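PDB 4IPB: uncharacterized protein from Bacteroides ovatus, which is of unknown function but belongs to the PepSY-like, putative beta-lactamase-inhibitor-like family and is built on a single antiparallel beta sheet flanked by short helices. Local coordinates for residues 45-56 and 133-141; 68-78 and 113-124. All coordinates share one frame; numbering follows the deposited sequence.

Contact 1: 45-56 and 133-141; sequences WFNVRGQWVMTL and ILGPSTFLA
Pro136 sets its CD and CG edge over the six-membered ring of Trp45 at about a right angle, with CD 3.7 Å from the ring centroid and 21° off the normal, a CH-pi contact. The CE methyl of Met54, a selenomethionine, sits over the same face of the indole, near the rim, and comes within 3.8 Å of Gly135 C. With CG between backbone N and carbonyl carbon (chi1 63°) and an extended chain, Met54 packs SE 3.8 Å from Phe139 CB and 4.8 Å from the centroid of the Phe139 ring, an oblique Met-aromatic contact. Leu56 CD2 reaches Leu134 O at 3.5 Å and also touches Phe139 CE2. The tight part lies here, round the buried Trp45, Met54, Leu56 and Pro136. Toward the hairpin turn the packing thins to a single meeting, Val53 CG2 against Leu140 CD1 at 3.9 Å, both residues partly exposed. At the indole edge water 1 accepts from Trp45 NE1 and donates to Leu134 O. Val53 and Met54 both face Trp45 in a classic beta bulge. Helix 136-139 thus rests on the hairpin of strands 40-46 and 52-58, flanked by Tyr30 of strand 30-37 and Val89 of strand 82-90.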
loop_
_atom_site.group_PDB
_atom_site.type_symbol
_atom_site.label_atom_id
_atom_site.label_comp_id
_atom_site.label_asym_id
_atom_site.label_seq_id
_atom_site.Cartn_x
_atom_site.Cartn_y
_atom_site.Cartn_z
ATOM N N TRP A 45 -1.814 7.436 -6.015
ATOM C CA TRP A 45 -1.009 8.640 -5.902
ATOM C C TRP A 45 -0.542 9.180 -7.255
ATOM O O TRP A 45 -0.247 8.405 -8.168
ATOM C CB TRP A 45 0.216 8.353 -5.033
ATOM C CG TRP A 45 -0.103 8.058 -3.633
ATOM C CD1 TRP A 45 -0.464 6.840 -3.051
ATOM C CD2 TRP A 45 0.057 8.977 -2.537
ATOM N NE1 TRP A 45 -0.651 7.022 -1.699
ATOM C CE2 TRP A 45 -0.307 8.303 -1.361
ATOM C CE3 TRP A 45 0.347 10.354 -2.465
ATOM C CZ2 TRP A 45 -0.333 8.939 -0.131
ATOM C CZ3 TRP A 45 0.377 10.962 -1.270
ATOM C CH2 TRP A 45 0.047 10.262 -0.089
ATOM N N PHE A 46 -0.481 10.506 -7.363
ATOM C CA PHE A 46 -0.087 11.203 -8.598
ATOM C C PHE A 46 0.869 12.335 -8.295
ATOM O O PHE A 46 0.862 12.865 -7.178
ATOM C CB PHE A 46 -1.330 11.869 -9.265
ATOM C CG PHE A 46 -2.420 10.894 -9.593
ATOM C CD1 PHE A 46 -3.307 10.447 -8.657
ATOM C CD2 PHE A 46 -2.476 10.348 -10.862
ATOM C CE1 PHE A 46 -4.274 9.472 -8.989
ATOM C CE2 PHE A 46 -3.451 9.410 -11.204
ATOM C CZ PHE A 46 -4.334 8.956 -10.255
ATOM N N ASN A 47 1.689 12.692 -9.280
ATOM C CA ASN A 47 2.533 13.869 -9.179
ATOM C C ASN A 47 1.821 15.094 -9.784
ATOM O O ASN A 47 0.684 15.006 -10.290
ATOM C CB ASN A 47 3.917 13.613 -9.775
ATOM C CG ASN A 47 3.907 13.516 -11.281
ATOM O OD1 ASN A 47 2.958 13.944 -11.963
ATOM N ND2 ASN A 47 4.945 12.892 -11.811
ATOM N N VAL A 48 2.460 16.264 -9.640
ATOM C CA VAL A 48 1.889 17.518 -10.089
ATOM C C VAL A 48 1.681 17.614 -11.607
ATOM O O VAL A 48 0.904 18.476 -12.046
ATOM C CB VAL A 48 2.747 18.675 -9.555
ATOM C CG1 VAL A 48 4.055 18.729 -10.312
ATOM C CG2 VAL A 48 2.000 20.004 -9.603
ATOM N N ARG A 49 2.322 16.721 -12.365
ATOM C CA ARG A 49 2.141 16.646 -13.808
ATOM C C ARG A 49 0.924 15.772 -14.136
ATOM O O ARG A 49 0.628 15.531 -15.299
ATOM C CB ARG A 49 3.336 16.006 -14.488
ATOM C CG ARG A 49 4.718 16.475 -14.109
ATOM C CD ARG A 49 5.149 17.685 -14.814
ATOM N NE ARG A 49 5.343 17.596 -16.280
ATOM C CZ ARG A 49 5.527 18.692 -17.000
ATOM N NH1 ARG A 49 5.552 19.883 -16.383
ATOM N NH2 ARG A 49 5.652 18.626 -18.319
ATOM N N GLY A 50 0.205 15.303 -13.112
ATOM C CA GLY A 50 -0.926 14.432 -13.329
ATOM C C GLY A 50 -0.529 12.995 -13.679
ATOM O O GLY A 50 -1.357 12.236 -14.179
ATOM N N GLN A 51 0.700 12.607 -13.447
ATOM C CA GLN A 51 1.173 11.282 -13.756
ATOM C C GLN A 51 1.017 10.380 -12.522
ATOM O O GLN A 51 1.349 10.747 -11.410
ATOM C CB GLN A 51 2.658 11.293 -14.142
ATOM C CG GLN A 51 2.946 12.160 -15.358
ATOM C CD GLN A 51 4.408 12.464 -15.621
ATOM O OE1 GLN A 51 5.222 12.664 -14.731
ATOM N NE2 GLN A 51 4.738 12.526 -16.916
ATOM N N TRP A 52 0.546 9.172 -12.779
ATOM C CA TRP A 52 0.408 8.162 -11.753
ATOM C C TRP A 52 1.795 7.722 -11.260
ATOM O O TRP A 52 2.686 7.438 -12.059
ATOM C CB TRP A 52 -0.295 6.955 -12.344
ATOM C CG TRP A 52 -0.365 5.765 -11.435
ATOM C CD1 TRP A 52 -0.963 5.709 -10.225
ATOM C CD2 TRP A 52 0.212 4.488 -11.681
ATOM N NE1 TRP A 52 -0.766 4.474 -9.686
ATOM C CE2 TRP A 52 -0.050 3.697 -10.548
ATOM C CE3 TRP A 52 0.966 3.936 -12.733
ATOM C CZ2 TRP A 52 0.351 2.391 -10.450
ATOM C CZ3 TRP A 52 1.350 2.643 -12.613
ATOM C CH2 TRP A 52 1.024 1.884 -11.499
ATOM N N VAL A 53 1.956 7.722 -9.945
ATOM C CA VAL A 53 3.194 7.291 -9.284
ATOM C C VAL A 53 3.143 6.000 -8.484
ATOM O O VAL A 53 4.179 5.352 -8.350
ATOM C CB VAL A 53 3.860 8.415 -8.529
ATOM C CG1 VAL A 53 4.246 9.520 -9.528
ATOM C CG2 VAL A 53 3.065 8.897 -7.365
HETATM N N MSE A 54 1.995 5.675 -7.917
HETATM C CA MSE A 54 1.825 4.370 -7.171
HETATM C C MSE A 54 0.388 4.135 -6.813
HETATM O O MSE A 54 -0.386 5.091 -6.561
HETATM C CB MSE A 54 2.752 4.226 -5.956
HETATM C CG MSE A 54 2.513 5.226 -4.893
HETATM SE SE MSE A 54 3.710 4.883 -3.339
HETATM C CE MSE A 54 2.977 6.150 -2.186
ATOM N N THR A 55 0.043 2.841 -6.665
ATOM C CA THR A 55 -1.215 2.465 -6.136
ATOM C C THR A 55 -0.978 1.457 -5.020
ATOM O O THR A 55 -0.211 0.497 -5.194
ATOM C CB THR A 55 -2.058 1.802 -7.233
ATOM O OG1 THR A 55 -2.412 2.786 -8.215
ATOM C CG2 THR A 55 -3.334 1.195 -6.645
ATOM N N LEU A 56 -1.678 1.671 -3.928
ATOM C CA LEU A 56 -1.647 0.778 -2.771
ATOM C C LEU A 56 -3.031 0.193 -2.573
ATOM O O LEU A 56 -4.036 0.937 -2.420
ATOM C CB LEU A 56 -1.174 1.486 -1.537
ATOM C CG LEU A 56 0.240 1.999 -1.608
ATOM C CD1 LEU A 56 0.359 3.384 -2.208
ATOM C CD2 LEU A 56 0.889 1.994 -0.245
ATOM N N ILE A 133 2.570 5.412 7.495
ATOM C CA ILE A 133 3.554 4.385 7.164
ATOM C C ILE A 133 3.453 3.795 5.756
ATOM O O ILE A 133 4.186 2.847 5.439
ATOM C CB ILE A 133 3.545 3.257 8.177
ATOM C CG1 ILE A 133 2.201 2.583 8.271
ATOM C CG2 ILE A 133 3.969 3.813 9.536
ATOM C CD1 ILE A 133 2.145 1.403 9.226
ATOM N N LEU A 134 2.546 4.313 4.935
ATOM C CA LEU A 134 2.461 3.852 3.559
ATOM C C LEU A 134 2.427 5.015 2.539
ATOM O O LEU A 134 1.809 4.905 1.493
ATOM C CB LEU A 134 1.200 2.998 3.423
ATOM C CG LEU A 134 1.238 1.590 4.065
ATOM C CD1 LEU A 134 -0.183 1.043 4.063
ATOM C CD2 LEU A 134 2.255 0.652 3.433
ATOM N N GLY A 135 3.095 6.111 2.855
ATOM C CA GLY A 135 3.153 7.289 1.951
ATOM C C GLY A 135 4.400 7.476 1.111
ATOM O O GLY A 135 5.282 6.599 1.071
ATOM N N PRO A 136 4.489 8.609 0.405
ATOM C CA PRO A 136 5.659 8.920 -0.413
ATOM C C PRO A 136 6.987 8.742 0.331
ATOM O O PRO A 136 7.949 8.222 -0.255
ATOM C CB PRO A 136 5.426 10.381 -0.768
ATOM C CG PRO A 136 3.954 10.408 -0.961
ATOM C CD PRO A 136 3.425 9.607 0.187
ATOM N N SER A 137 7.034 9.130 1.590
ATOM C CA SER A 137 8.317 9.018 2.321
ATOM C C SER A 137 8.776 7.576 2.467
ATOM O O SER A 137 9.993 7.309 2.609
ATOM C CB SER A 137 8.255 9.728 3.663
ATOM O OG SER A 137 7.482 9.033 4.608
ATOM N N THR A 138 7.845 6.628 2.418
ATOM C CA THR A 138 8.218 5.208 2.509
ATOM C C THR A 138 8.691 4.624 1.191
ATOM O O THR A 138 9.567 3.747 1.162
ATOM C CB THR A 138 7.022 4.430 3.081
ATOM O OG1 THR A 138 6.765 4.879 4.428
ATOM C CG2 THR A 138 7.220 2.941 3.073
ATOM N N PHE A 139 8.101 5.065 0.070
ATOM C CA PHE A 139 8.358 4.455 -1.235
ATOM C C PHE A 139 9.015 5.322 -2.299
ATOM O O PHE A 139 9.679 4.782 -3.176
ATOM C CB PHE A 139 7.021 3.956 -1.802
ATOM C CG PHE A 139 6.362 2.926 -0.954
ATOM C CD1 PHE A 139 6.900 1.631 -0.845
ATOM C CD2 PHE A 139 5.254 3.223 -0.221
ATOM C CE1 PHE A 139 6.239 0.681 -0.054
ATOM C CE2 PHE A 139 4.646 2.304 0.605
ATOM C CZ PHE A 139 5.133 1.010 0.665
ATOM N N LEU A 140 8.819 6.643 -2.247
ATOM C CA LEU A 140 9.172 7.520 -3.378
ATOM C C LEU A 140 10.349 8.467 -3.112
ATOM O O LEU A 140 10.743 9.229 -3.996
ATOM C CB LEU A 140 7.992 8.363 -3.792
ATOM C CG LEU A 140 6.753 7.582 -4.221
ATOM C CD1 LEU A 140 5.625 8.552 -4.489
ATOM C CD2 LEU A 140 7.026 6.704 -5.426
ATOM N N ALA A 141 10.886 8.440 -1.905
ATOM C CA ALA A 141 12.040 9.292 -1.563
ATOM C C ALA A 141 13.324 8.451 -1.546
ATOM O O ALA A 141 13.932 8.216 -2.593
ATOM C CB ALA A 141 11.806 9.972 -0.215
HETATM O O HOH W 1 -0.863 5.375 0.749
#

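Contact 2: 68-78 and 113-124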
loop_
_atom_site.group_PDB
_atom_site.type_symbol
_atom_site.label_atom_id
_atom_site.label_comp_id
_atom_site.label_asym_id
_atom_site.label_seq_id
_atom_site.Cartn_x
_atom_site.Cartn_y
_atom_site.Cartn_z
ATOM N N THR A 68 3.411 -17.971 -3.803
ATOM C CA THR A 68 4.836 -17.709 -3.663
ATOM C C THR A 68 5.116 -16.818 -2.475
ATOM O O THR A 68 6.020 -17.114 -1.665
ATOM C CB THR A 68 5.416 -17.116 -4.966
ATOM O OG1 THR A 68 5.356 -18.108 -6.002
ATOM C CG2 THR A 68 6.870 -16.749 -4.780
ATOM N N VAL A 69 4.336 -15.744 -2.338
ATOM C CA VAL A 69 4.544 -14.832 -1.220
ATOM C C VAL A 69 4.057 -15.451 0.093
ATOM O O VAL A 69 4.737 -15.353 1.112
ATOM C CB VAL A 69 3.917 -13.455 -1.456
ATOM C CG1 VAL A 69 4.168 -12.551 -0.281
ATOM C CG2 VAL A 69 4.493 -12.806 -2.707
ATOM N N TYR A 70 2.894 -16.106 0.047
ATOM C CA TYR A 70 2.393 -16.858 1.190
ATOM C C TYR A 70 3.395 -17.855 1.764
ATOM O O TYR A 70 3.624 -17.898 2.964
ATOM C CB TYR A 70 1.108 -17.589 0.845
ATOM C CG TYR A 70 0.559 -18.312 2.048
ATOM C CD1 TYR A 70 -0.204 -17.632 2.991
ATOM C CD2 TYR A 70 0.726 -19.678 2.187
ATOM C CE1 TYR A 70 -0.721 -18.302 4.101
ATOM C CE2 TYR A 70 0.202 -20.371 3.291
ATOM C CZ TYR A 70 -0.521 -19.681 4.232
ATOM O OH TYR A 70 -1.024 -20.343 5.326
ATOM N N ASN A 71 3.949 -18.686 0.889
ATOM C CA ASN A 71 4.860 -19.728 1.301
ATOM C C ASN A 71 6.108 -19.138 1.946
ATOM O O ASN A 71 6.653 -19.706 2.900
ATOM C CB ASN A 71 5.284 -20.607 0.138
ATOM C CG ASN A 71 4.157 -21.480 -0.384
ATOM O OD1 ASN A 71 3.117 -21.681 0.283
ATOM N ND2 ASN A 71 4.334 -21.986 -1.596
ATOM N N ALA A 72 6.560 -18.014 1.405
ATOM C CA ALA A 72 7.712 -17.305 1.962
ATOM C C ALA A 72 7.363 -16.790 3.335
ATOM O O ALA A 72 8.161 -16.938 4.246
ATOM C CB ALA A 72 8.159 -16.187 1.046
ATOM N N PHE A 73 6.169 -16.217 3.518
ATOM C CA PHE A 73 5.763 -15.727 4.843
ATOM C C PHE A 73 5.698 -16.848 5.868
ATOM O O PHE A 73 6.225 -16.721 6.985
ATOM C CB PHE A 73 4.415 -14.973 4.767
ATOM C CG PHE A 73 3.901 -14.522 6.096
ATOM C CD1 PHE A 73 4.463 -13.432 6.729
ATOM C CD2 PHE A 73 2.915 -15.228 6.751
ATOM C CE1 PHE A 73 4.008 -13.018 7.975
ATOM C CE2 PHE A 73 2.455 -14.824 8.016
ATOM C CZ PHE A 73 2.988 -13.704 8.605
ATOM N N VAL A 74 5.068 -17.957 5.505
ATOM C CA VAL A 74 4.861 -19.003 6.494
ATOM C C VAL A 74 6.161 -19.773 6.778
ATOM O O VAL A 74 6.206 -20.491 7.764
ATOM C CB VAL A 74 3.644 -19.916 6.179
ATOM C CG1 VAL A 74 2.355 -19.115 6.129
ATOM C CG2 VAL A 74 3.871 -20.712 4.922
ATOM N N SER A 75 7.214 -19.605 5.955
ATOM C CA SER A 75 8.502 -20.236 6.235
ATOM C C SER A 75 9.532 -19.259 6.852
ATOM O O SER A 75 10.640 -19.662 7.202
ATOM C CB SER A 75 9.086 -20.871 4.981
ATOM O OG SER A 75 9.374 -19.894 3.997
ATOM N N GLY A 76 9.114 -18.027 7.105
ATOM C CA GLY A 76 10.000 -16.985 7.631
ATOM C C GLY A 76 9.790 -16.755 9.128
ATOM O O GLY A 76 9.003 -17.408 9.769
ATOM N N PRO A 77 10.501 -15.767 9.690
ATOM C CA PRO A 77 10.465 -15.534 11.149
ATOM C C PRO A 77 9.162 -15.052 11.765
ATOM O O PRO A 77 8.977 -15.176 12.975
ATOM C CB PRO A 77 11.567 -14.485 11.380
ATOM C CG PRO A 77 12.254 -14.288 10.062
ATOM C CD PRO A 77 11.433 -14.894 8.972
ATOM N N TYR A 78 8.277 -14.523 10.940
ATOM C CA TYR A 78 7.012 -13.933 11.396
ATOM C C TYR A 78 5.816 -14.857 11.109
ATOM O O TYR A 78 4.686 -14.444 11.279
ATOM C CB TYR A 78 6.825 -12.572 10.724
ATOM C CG TYR A 78 7.989 -11.688 10.969
ATOM C CD1 TYR A 78 8.124 -11.021 12.156
ATOM C CD2 TYR A 78 9.028 -11.620 10.052
ATOM C CE1 TYR A 78 9.231 -10.243 12.426
ATOM C CE2 TYR A 78 10.155 -10.870 10.310
ATOM C CZ TYR A 78 10.230 -10.162 11.482
ATOM O OH TYR A 78 11.355 -9.429 11.717
ATOM N N LEU A 113 6.671 -5.758 7.002
ATOM C CA LEU A 113 7.513 -6.704 6.290
ATOM C C LEU A 113 7.346 -6.384 4.826
ATOM O O LEU A 113 6.241 -6.343 4.346
ATOM C CB LEU A 113 7.051 -8.148 6.574
ATOM C CG LEU A 113 6.755 -8.563 7.990
ATOM C CD1 LEU A 113 6.286 -10.007 8.048
ATOM C CD2 LEU A 113 7.944 -8.279 8.848
ATOM N N PHE A 114 8.443 -6.120 4.112
ATOM C CA PHE A 114 8.453 -5.761 2.672
ATOM C C PHE A 114 8.951 -6.939 1.834
ATOM O O PHE A 114 10.176 -7.266 1.859
ATOM C CB PHE A 114 9.360 -4.563 2.467
ATOM C CG PHE A 114 8.875 -3.295 3.179
ATOM C CD1 PHE A 114 9.082 -3.130 4.519
ATOM C CD2 PHE A 114 8.339 -2.242 2.445
ATOM C CE1 PHE A 114 8.671 -1.962 5.167
ATOM C CE2 PHE A 114 7.954 -1.077 3.068
ATOM C CZ PHE A 114 8.093 -0.944 4.456
ATOM N N TYR A 115 8.015 -7.573 1.128
ATOM C CA TYR A 115 8.285 -8.727 0.315
ATOM C C TYR A 115 8.250 -8.377 -1.182
ATOM O O TYR A 115 7.388 -7.616 -1.627
ATOM C CB TYR A 115 7.225 -9.846 0.531
ATOM C CG TYR A 115 7.416 -10.623 1.803
ATOM C CD1 TYR A 115 8.223 -11.724 1.812
ATOM C CD2 TYR A 115 6.748 -10.267 2.983
ATOM C CE1 TYR A 115 8.424 -12.462 2.972
ATOM C CE2 TYR A 115 6.948 -10.993 4.159
ATOM C CZ TYR A 115 7.767 -12.082 4.133
ATOM O OH TYR A 115 8.001 -12.827 5.270
ATOM N N THR A 116 9.102 -9.045 -1.924
ATOM C CA THR A 116 9.022 -8.995 -3.374
ATOM C C THR A 116 7.976 -10.002 -3.816
ATOM O O THR A 116 7.633 -10.970 -3.086
ATOM C CB THR A 116 10.368 -9.333 -4.072
ATOM O OG1 THR A 116 10.639 -10.730 -3.968
ATOM C CG2 THR A 116 11.552 -8.525 -3.489
ATOM N N PRO A 117 7.495 -9.866 -5.050
ATOM C CA PRO A 117 6.598 -10.897 -5.622
ATOM C C PRO A 117 7.175 -12.286 -5.729
ATOM O O PRO A 117 6.400 -13.241 -5.849
ATOM C CB PRO A 117 6.283 -10.350 -7.015
ATOM C CG PRO A 117 6.464 -8.833 -6.830
ATOM C CD PRO A 117 7.682 -8.748 -5.974
ATOM N N GLN A 118 8.506 -12.415 -5.713
ATOM C CA GLN A 118 9.169 -13.714 -5.698
ATOM C C GLN A 118 9.362 -14.265 -4.279
ATOM O O GLN A 118 10.018 -15.286 -4.073
ATOM C CB GLN A 118 10.518 -13.611 -6.397
ATOM C CG GLN A 118 10.456 -13.211 -7.868
ATOM C CD GLN A 118 9.998 -11.775 -8.131
ATOM O OE1 GLN A 118 10.387 -10.831 -7.424
ATOM N NE2 GLN A 118 9.128 -11.607 -9.129
ATOM N N GLY A 119 8.841 -13.576 -3.289
ATOM C CA GLY A 119 8.838 -14.037 -1.907
ATOM C C GLY A 119 10.086 -13.687 -1.109
ATOM O O GLY A 119 10.283 -14.234 -0.017
ATOM N N ILE A 120 10.889 -12.735 -1.599
ATOM C CA ILE A 120 12.093 -12.334 -0.853
ATOM C C ILE A 120 11.694 -11.264 0.161
ATOM O O ILE A 120 11.053 -10.285 -0.192
ATOM C CB ILE A 120 13.205 -11.823 -1.792
ATOM C CG1 ILE A 120 13.586 -12.898 -2.816
ATOM C CG2 ILE A 120 14.379 -11.324 -0.962
ATOM C CD1 ILE A 120 14.086 -14.183 -2.261
ATOM N N LEU A 121 12.080 -11.462 1.416
ATOM C CA LEU A 121 11.896 -10.464 2.429
ATOM C C LEU A 121 13.051 -9.490 2.330
ATOM O O LEU A 121 14.154 -9.822 2.714
ATOM C CB LEU A 121 11.797 -11.065 3.843
ATOM C CG LEU A 121 11.604 -10.095 4.999
ATOM C CD1 LEU A 121 10.373 -9.198 4.799
ATOM C CD2 LEU A 121 11.501 -10.856 6.333
ATOM N N LEU A 122 12.799 -8.305 1.787
ATOM C CA LEU A 122 13.842 -7.325 1.533
ATOM C C LEU A 122 14.295 -6.594 2.829
ATOM O O LEU A 122 15.452 -6.275 2.998
ATOM C CB LEU A 122 13.320 -6.270 0.502
ATOM C CG LEU A 122 13.361 -6.709 -0.977
ATOM C CD1 LEU A 122 12.797 -5.552 -1.798
ATOM C CD2 LEU A 122 14.711 -7.140 -1.458
ATOM N N LYS A 123 13.324 -6.263 3.657
ATOM C CA LYS A 123 13.527 -5.434 4.841
ATOM C C LYS A 123 12.274 -5.440 5.699
ATOM O O LYS A 123 11.225 -5.850 5.239
ATOM C CB LYS A 123 13.853 -3.998 4.436
ATOM C CG LYS A 123 12.722 -3.286 3.739
ATOM C CD LYS A 123 13.110 -1.881 3.338
ATOM C CE LYS A 123 11.935 -1.168 2.680
ATOM N NZ LYS A 123 12.356 0.219 2.402
ATOM N N THR A 124 12.462 -5.040 6.963
ATOM C CA THR A 124 11.361 -4.829 7.892
ATOM C C THR A 124 11.610 -3.511 8.623
ATOM O O THR A 124 12.739 -3.004 8.688
ATOM C CB THR A 124 11.203 -5.923 8.922
ATOM O OG1 THR A 124 12.245 -5.814 9.875
ATOM C CG2 THR A 124 11.227 -7.323 8.296
HETATM O O HOH W 2 7.740 -14.584 7.988
HETATM O O HOH W 3 11.590 -6.968 12.208
#
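Helix 67-75 packs against the hairpin formed by strands 107-115 and 121-126 at one edge of the sheet, and the hairpin's turn tucks in beside the helix. Ala72 CB sits only 3.1 Å from Gly119 O, a tight approach. Beside it the CG2 methyl of Thr68 reaches Gln118 O at 3.5 Å, while Val69 CG2 lies 3.7 Å from both Thr116 O and Pro117 O. Gly119, at positive phi, closes the type I turn 116-119 with its CA 4.4 Å from Val69 CA, and Thr116 OG1 accepts from Ile120 N to brace that turn. The segment of helix 68-75 runs at 139° to strand 113-115, an alpha-on-beta layer in which Phe73 and Tyr115 cross at about a right angle. Swung away from its own backbone N (chi1 176°), the Phe73 ring receives Leu113 CD1 at its edge. Tyr78, just past the helix, takes Leu113 CD2 over one face, 3.8 Å from the centroid and 15° off the normal, with its neighbour Pro77 on the opposite face and Leu121 CD2 at the edge. Water 2 links Phe73 O, Tyr78 N and Tyr115 OH, and water 3 joins Tyr78 OH to Thr124 OG1. From the adjacent strand 97-104, Ile100 touches both Phe73 and Tyr115, and Trp81 meets Tyr78 edge-to-face.

How the contacts relate
Contacts 1 and 2 have centres about 23 Å apart, on opposite sides of the chain's centre, yet both reach the same antiparallel sheet, whose strands are ordered as they come in the chain. Segment 45-56 comes first, then both segments of contact 2, and finally 133-141, so contact 1 brings the C-terminal end back to the earlier strands. Helix 67-75 packs on the later hairpin 107-126, helix 136-139 on the earlier hairpin 40-58. The two contacts also meet directly: Phe139 CE1 packs 4.0 Å from Phe114 CE2. Phe114 sits between Leu113 and Tyr115, which meet helix 67-75, and the two helices lie on opposite faces of strand 107-115.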